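Local coordinates for uncharacterized protein (Bacteroides eggerthii, PDB 4L3R) that is of unknown function but belongs to the DUF4847 family and forms a disulfide-linked two-fold dimer in the crystal, at the interface of chains A and B. Numbering follows the deposited sequence. Chains: chain A/B, Uncharacterized protein.

Contact 1: the interface of chains A and B. Residues chain A 6-7, 10, 84, 86-87; chain B 61, 64-66.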
ATOM      1  N   VAL A   6     -11.163   4.095  -1.607  1.00 78.10           N
ATOM      2  CA  VAL A   6      -9.829   4.651  -1.871  1.00 73.18           C
ATOM      3  C   VAL A   6      -8.834   3.560  -2.253  1.00 71.06           C
ATOM      4  O   VAL A   6      -8.122   3.733  -3.235  1.00 68.21           O
ATOM      5  CB  VAL A   6      -9.296   5.473  -0.660  1.00 77.74           C
ATOM      6  CG1 VAL A   6      -7.810   5.821  -0.811  1.00 74.73           C
ATOM      7  CG2 VAL A   6     -10.106   6.745  -0.477  1.00 79.17           C
HETATM    8  N   MSE A   7      -8.794   2.450  -1.496  1.00 66.26           N
HETATM    9  CA  MSE A   7      -7.801   1.409  -1.773  0.70 64.00           C
HETATM   10  C   MSE A   7      -8.072   0.669  -3.095  1.00 69.55           C
HETATM   11  O   MSE A   7      -7.145   0.040  -3.605  1.00 67.76           O
HETATM   12  CB  MSE A   7      -7.645   0.428  -0.586  0.70 67.61           C
HETATM   13  CG  MSE A   7      -6.288   0.577   0.138  0.70 71.77           C
HETATM   14 SE   MSE A   7      -5.682   2.439   0.482  0.53 74.74          SE
HETATM   15  CE  MSE A   7      -7.136   2.981   1.497  0.70 74.31           C
ATOM     16  N   PHE A  10      -5.652   1.876  -5.800  1.00 55.92           N
ATOM     17  CA  PHE A  10      -4.328   1.252  -5.667  1.00 55.14           C
ATOM     18  C   PHE A  10      -4.316  -0.249  -6.059  1.00 62.03           C
ATOM     19  O   PHE A  10      -3.236  -0.829  -6.161  1.00 61.93           O
ATOM     20  CB  PHE A  10      -3.857   1.344  -4.185  1.00 56.47           C
ATOM     21  CG  PHE A  10      -3.545   2.728  -3.655  1.00 55.53           C
ATOM     22  CD1 PHE A  10      -4.566   3.631  -3.373  1.00 58.06           C
ATOM     23  CD2 PHE A  10      -2.243   3.084  -3.319  1.00 54.90           C
ATOM     24  CE1 PHE A  10      -4.281   4.885  -2.834  1.00 57.63           C
ATOM     25  CE2 PHE A  10      -1.961   4.338  -2.781  1.00 56.51           C
ATOM     26  CZ  PHE A  10      -2.975   5.238  -2.566  1.00 55.23           C
ATOM     27  N   LEU A  84       1.263  12.065  -1.376  1.00 54.33           N
ATOM     28  CA  LEU A  84      -0.173  12.005  -1.612  1.00 52.96           C
ATOM     29  C   LEU A  84      -0.978  12.223  -0.334  1.00 57.98           C
ATOM     30  O   LEU A  84      -0.685  11.634   0.704  1.00 58.37           O
ATOM     31  CB  LEU A  84      -0.529  10.629  -2.207  1.00 51.39           C
ATOM     32  CG  LEU A  84      -2.025  10.312  -2.404  1.00 55.81           C
ATOM     33  CD1 LEU A  84      -2.635  11.188  -3.477  1.00 54.68           C
ATOM     34  CD2 LEU A  84      -2.228   8.846  -2.700  1.00 57.44           C
ATOM     35  N   ILE A  86      -5.118  11.985   0.447  1.00 59.53           N
ATOM     36  CA  ILE A  86      -6.360  11.562  -0.187  1.00 60.36           C
ATOM     37  C   ILE A  86      -7.360  11.258   0.912  1.00 68.76           C
ATOM     38  O   ILE A  86      -6.986  10.729   1.955  1.00 70.33           O
ATOM     39  CB  ILE A  86      -6.118  10.376  -1.161  1.00 61.10           C
ATOM     40  CG1 ILE A  86      -7.390  10.053  -1.965  1.00 61.61           C
ATOM     41  CG2 ILE A  86      -5.597   9.142  -0.423  1.00 62.37           C
ATOM     42  CD1 ILE A  86      -7.150   9.206  -3.160  1.00 63.35           C
ATOM     43  N   ASP A  87      -8.608  11.676   0.717  1.00 67.28           N
ATOM     44  CA  ASP A  87      -9.658  11.490   1.710  1.00 70.28           C
ATOM     45  C   ASP A  87     -10.869  10.870   1.030  1.00 75.21           C
ATOM     46  O   ASP A  87     -11.520  11.522   0.221  1.00 74.86           O
ATOM     47  CB  ASP A  87     -10.000  12.832   2.365  1.00 74.88           C
ATOM     48  CG  ASP A  87     -10.683  12.702   3.708  1.00 88.08           C
ATOM     49  OD1 ASP A  87     -11.630  11.893   3.818  1.00 89.98           O
ATOM     50  OD2 ASP A  87     -10.316  13.458   4.633  1.00 94.65           O
TER
ATOM     51  N   ASP B  61      -6.370   4.267   4.491  1.00 75.82           N
ATOM     52  CA  ASP B  61      -6.515   5.719   4.508  1.00 78.73           C
ATOM     53  C   ASP B  61      -6.766   6.185   5.957  1.00 85.40           C
ATOM     54  O   ASP B  61      -7.909   6.240   6.412  1.00 86.47           O
ATOM     55  CB  ASP B  61      -7.642   6.165   3.551  1.00 84.39           C
ATOM     56  CG  ASP B  61      -7.788   7.659   3.384  1.00 91.38           C
ATOM     57  OD1 ASP B  61      -6.839   8.390   3.728  1.00 87.76           O
ATOM     58  OD2 ASP B  61      -8.840   8.095   2.884  1.00104.53           O
ATOM     59  N   GLY B  64      -6.643  11.201   6.465  1.00 95.55           N
ATOM     60  CA  GLY B  64      -6.495  11.837   5.157  1.00 95.67           C
ATOM     61  C   GLY B  64      -5.211  11.522   4.403  1.00 93.26           C
ATOM     62  O   GLY B  64      -4.773  12.315   3.573  1.00 94.27           O
ATOM     63  N   GLU B  65      -4.593  10.372   4.676  1.00 84.50           N
ATOM     64  CA  GLU B  65      -3.373   9.953   3.987  1.00 81.04           C
ATOM     65  C   GLU B  65      -3.258   8.441   4.088  1.00 77.20           C
ATOM     66  O   GLU B  65      -3.714   7.872   5.070  1.00 76.00           O
ATOM     67  CB  GLU B  65      -2.130  10.674   4.552  1.00 82.14           C
ATOM     68  CG  GLU B  65      -1.615  10.138   5.879  1.00 90.53           C
ATOM     69  CD  GLU B  65      -0.602  11.011   6.595  1.00118.89           C
ATOM     70  OE1 GLU B  65      -0.714  12.257   6.517  1.00125.41           O
ATOM     71  OE2 GLU B  65       0.274  10.441   7.286  1.00108.13           O
ATOM     72  N   VAL B  66      -2.687   7.793   3.069  1.00 69.61           N
ATOM     73  CA  VAL B  66      -2.568   6.338   3.025  1.00 65.50           C
ATOM     74  C   VAL B  66      -1.265   5.906   3.710  1.00 66.75           C
ATOM     75  O   VAL B  66      -0.190   6.391   3.355  1.00 65.54           O
ATOM     76  CB  VAL B  66      -2.685   5.817   1.570  1.00 69.14           C
ATOM     77  CG1 VAL B  66      -2.401   4.315   1.480  1.00 66.13           C
ATOM     78  CG2 VAL B  66      -4.064   6.135   1.003  1.00 71.98           C
TER
HETATM   79  O   HOH W   1      -0.762   8.932   1.286  1.00 51.20           O
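The turn of chain B that joins strand 54-61 to strand 66-73 packs against strand 82-87 of chain A, with B:Val66 touching A:Ile86 and B:Gly64 bonded to its backbone. Evidence for the apolar part lies in the two branches of B:Val66. CG1 stands anti to the backbone N (chi1 173°), which puts CG2 beside that nitrogen and toward chain A. There CG2 meets CG2 of A:Ile86 at 3.7 Å, the two side chains lying alongside and pointing the same way. The ring of A:Phe10 comes tip to tip, its CZ 3.8 Å from the same B:Val66 CG2. Selenomethionine A:Met7 slides past in the opposite direction, with SE 3.9 Å from B:Val66 CG1. Its chain, bent at chi2 and chi3, carries CE on to B:Asp61, 3.8 Å from CB.

The polar part is less regular. A:Ile86 N donates to B:Gly64 O at 3.2 Å, but the bond is bent (136° at the hydrogen) and the donor sits 54° out of the carbonyl plane, a modest grip. B:Asp61 OD1 comes within 2.9 Å of A:Ile86 O; both are acceptors unless the carboxyl carries a proton, which is not seen, so this pair is doubtful as a bond. Water gives a further bridge, lying 2.8 Å from A:Leu84 O and 2.9 Å from B:Val66 N, so that the backbone amide opening the B strand is satisfied through solvent. Together these contacts dock the turn of one subunit against the strand edge and the N-terminal 3-10 helix of the other, and hold the flank of the crystal dimer.

Contact 2: the interface of chains A and B. Residues chain A 7, 59, 66-68; chain B 7, 59, 66-68.
In both A:Cys59 and B:Cys59, SG is anti to the carbonyl carbon and beside the backbone N (chi1 -84° and -88°), which turns the two sulfurs toward each other across the two-fold axis. They are joined covalently, A:Cys59 SG to B:Cys59 SG at 2.1 Å. The torsion about this S-S bond is about -148°, far more open than the right-angle turn of a relaxed disulfide, which suggests strain in the link as modelled.

Beside the disulfide, the strands containing A:Thr67 and B:Thr67 run antiparallel, with these threonines paired at the bridge. Their own backbones do not bond to each other; the bonds flank the pair. B:Gly68 N donates to A:Val66 O at 2.8 Å, and A:Gly68 N returns the bond to B:Val66 O at 2.9 Å, both nearly straight at the hydrogen.

Apolar groups close the patch. CG1 of A:Val66 lies 3.9 Å from SE of selenomethionine B:Met7, the side chains sliding past each other in opposite directions. CB of A:Val66 also rests 4.0 Å from CA of B:Gly68, a close strand-to-strand approach at a residue without a side chain. From chain A as well, CG of A:Met7 comes 3.3 Å from the carbonyl oxygen of B:Cys59, placing the selenomethionine chain against the strand that carries the disulfide. Outside the direct bonds, solvent extends the strand pairing: one water lies 2.8 Å from A:Val66 N and 2.9 Å from B:Gly68 O.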
HETATM    1  N   MSE A   7      -8.794   2.450  -1.496  1.00 66.26           N
HETATM    2  CA  MSE A   7      -7.801   1.409  -1.773  0.70 64.00           C
HETATM    3  C   MSE A   7      -8.072   0.669  -3.095  1.00 69.55           C
HETATM    4  O   MSE A   7      -7.145   0.040  -3.605  1.00 67.76           O
HETATM    5  CB  MSE A   7      -7.645   0.428  -0.586  0.70 67.61           C
HETATM    6  CG  MSE A   7      -6.288   0.577   0.138  0.70 71.77           C
HETATM    7 SE   MSE A   7      -5.682   2.439   0.482  0.53 74.74          SE
HETATM    8  CE  MSE A   7      -7.136   2.981   1.497  0.70 74.31           C
ATOM      9  N   CYS A  59       2.017   1.825  -2.906  1.00 64.24           N
ATOM     10  CA  CYS A  59       2.521   1.910  -1.536  1.00 66.40           C
ATOM     11  C   CYS A  59       4.018   1.677  -1.601  1.00 70.09           C
ATOM     12  O   CYS A  59       4.468   0.851  -2.392  1.00 70.14           O
ATOM     13  CB  CYS A  59       1.813   0.933  -0.607  1.00 69.35           C
ATOM     14  SG  CYS A  59       0.237   1.562   0.042  1.00 73.46           S
ATOM     15  N   VAL A  66       5.922   2.645   5.520  1.00 66.03           N
ATOM     16  CA  VAL A  66       5.228   2.469   4.243  1.00 61.79           C
ATOM     17  C   VAL A  66       4.128   3.531   4.099  1.00 62.91           C
ATOM     18  O   VAL A  66       3.274   3.661   4.976  1.00 62.21           O
ATOM     19  CB  VAL A  66       4.688   1.022   4.106  1.00 65.11           C
ATOM     20  CG1 VAL A  66       3.828   0.859   2.847  1.00 61.56           C
ATOM     21  CG2 VAL A  66       5.843   0.025   4.103  1.00 66.81           C
ATOM     22  N   THR A  67       4.163   4.283   2.985  1.00 58.39           N
ATOM     23  CA  THR A  67       3.207   5.352   2.688  1.00 57.03           C
ATOM     24  C   THR A  67       2.629   5.182   1.284  1.00 59.08           C
ATOM     25  O   THR A  67       3.312   4.679   0.394  1.00 58.05           O
ATOM     26  CB  THR A  67       3.902   6.734   2.801  1.00 64.85           C
ATOM     27  OG1 THR A  67       4.889   6.857   1.777  1.00 65.83           O
ATOM     28  CG2 THR A  67       4.560   6.961   4.159  1.00 66.17           C
ATOM     29  N   GLY A  68       1.399   5.639   1.091  1.00 55.18           N
ATOM     30  CA  GLY A  68       0.755   5.636  -0.218  1.00 52.63           C
ATOM     31  C   GLY A  68       1.252   6.846  -0.985  1.00 56.49           C
ATOM     32  O   GLY A  68       1.296   7.946  -0.428  1.00 56.67           O
TER
HETATM   33  N   MSE B   7       7.508  -4.490  -0.268  1.00 72.38           N
HETATM   34  CA  MSE B   7       6.131  -4.435  -0.757  0.70 70.55           C
HETATM   35  C   MSE B   7       5.626  -5.818  -1.181  1.00 77.09           C
HETATM   36  O   MSE B   7       4.418  -5.971  -1.332  1.00 77.68           O
HETATM   37  CB  MSE B   7       5.953  -3.389  -1.869  0.70 74.06           C
HETATM   38  CG  MSE B   7       5.187  -2.139  -1.394  0.70 77.83           C
HETATM   39 SE   MSE B   7       5.756  -1.369   0.344  0.52 79.82          SE
HETATM   40  CE  MSE B   7       7.587  -1.105  -0.153  0.70 78.78           C
ATOM     41  N   CYS B  59      -2.390  -1.414   3.498  1.00 67.65           N
ATOM     42  CA  CYS B  59      -2.359   0.018   3.286  1.00 69.67           C
ATOM     43  C   CYS B  59      -3.774   0.523   3.520  1.00 74.61           C
ATOM     44  O   CYS B  59      -4.723  -0.084   3.021  1.00 75.72           O
ATOM     45  CB  CYS B  59      -1.847   0.362   1.890  1.00 72.74           C
ATOM     46  SG  CYS B  59      -0.044   0.511   1.783  1.00 76.02           S
ATOM     47  N   VAL B  66      -2.687   7.793   3.069  1.00 69.61           N
ATOM     48  CA  VAL B  66      -2.568   6.338   3.025  1.00 65.50           C
ATOM     49  C   VAL B  66      -1.265   5.906   3.710  1.00 66.75           C
ATOM     50  O   VAL B  66      -0.190   6.391   3.355  1.00 65.54           O
ATOM     51  CB  VAL B  66      -2.685   5.817   1.570  1.00 69.14           C
ATOM     52  CG1 VAL B  66      -2.401   4.315   1.480  1.00 66.13           C
ATOM     53  CG2 VAL B  66      -4.064   6.135   1.003  1.00 71.98           C
ATOM     54  N   THR B  67      -1.373   5.001   4.701  1.00 62.47           N
ATOM     55  CA  THR B  67      -0.216   4.476   5.439  1.00 60.73           C
ATOM     56  C   THR B  67      -0.262   2.950   5.520  1.00 61.33           C
ATOM     57  O   THR B  67      -1.341   2.369   5.540  1.00 60.09           O
ATOM     58  CB  THR B  67      -0.151   5.062   6.872  1.00 70.06           C
ATOM     59  OG1 THR B  67      -1.196   4.498   7.660  1.00 70.20           O
ATOM     60  CG2 THR B  67      -0.238   6.588   6.899  1.00 73.31           C
ATOM     61  N   GLY B  68       0.914   2.336   5.596  1.00 56.78           N
ATOM     62  CA  GLY B  68       1.058   0.897   5.773  1.00 54.61           C
ATOM     63  C   GLY B  68       0.970   0.563   7.251  1.00 57.17           C
ATOM     64  O   GLY B  68       1.640   1.204   8.066  1.00 55.40           O
TER
HETATM   65  O   HOH W   2       4.399   1.928   7.803  1.00 47.89           O
HETATM   66  O   HOH W   3      -0.762   8.932   1.286  1.00 51.20           O

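Contact 1 and contact 2 have C-alpha centres about 8 Å apart and share A:Met7 and B:Val66, so they are neighbouring parts of one continuous interface. The strand of chain B beginning at B:Val66 serves both: its start lies against strand 82-87 of chain A, and its next residues pair with strand 65-73. One water also belongs to both, linking B:Val66 N to A:Leu84 O and to A:Gly68 O. Contact 2 straddles the two-fold axis, whereas contact 1 recurs on the opposite flank with chains exchanged. The covalent link supports a dimer, although the structure alone does not show that it forms in the cell.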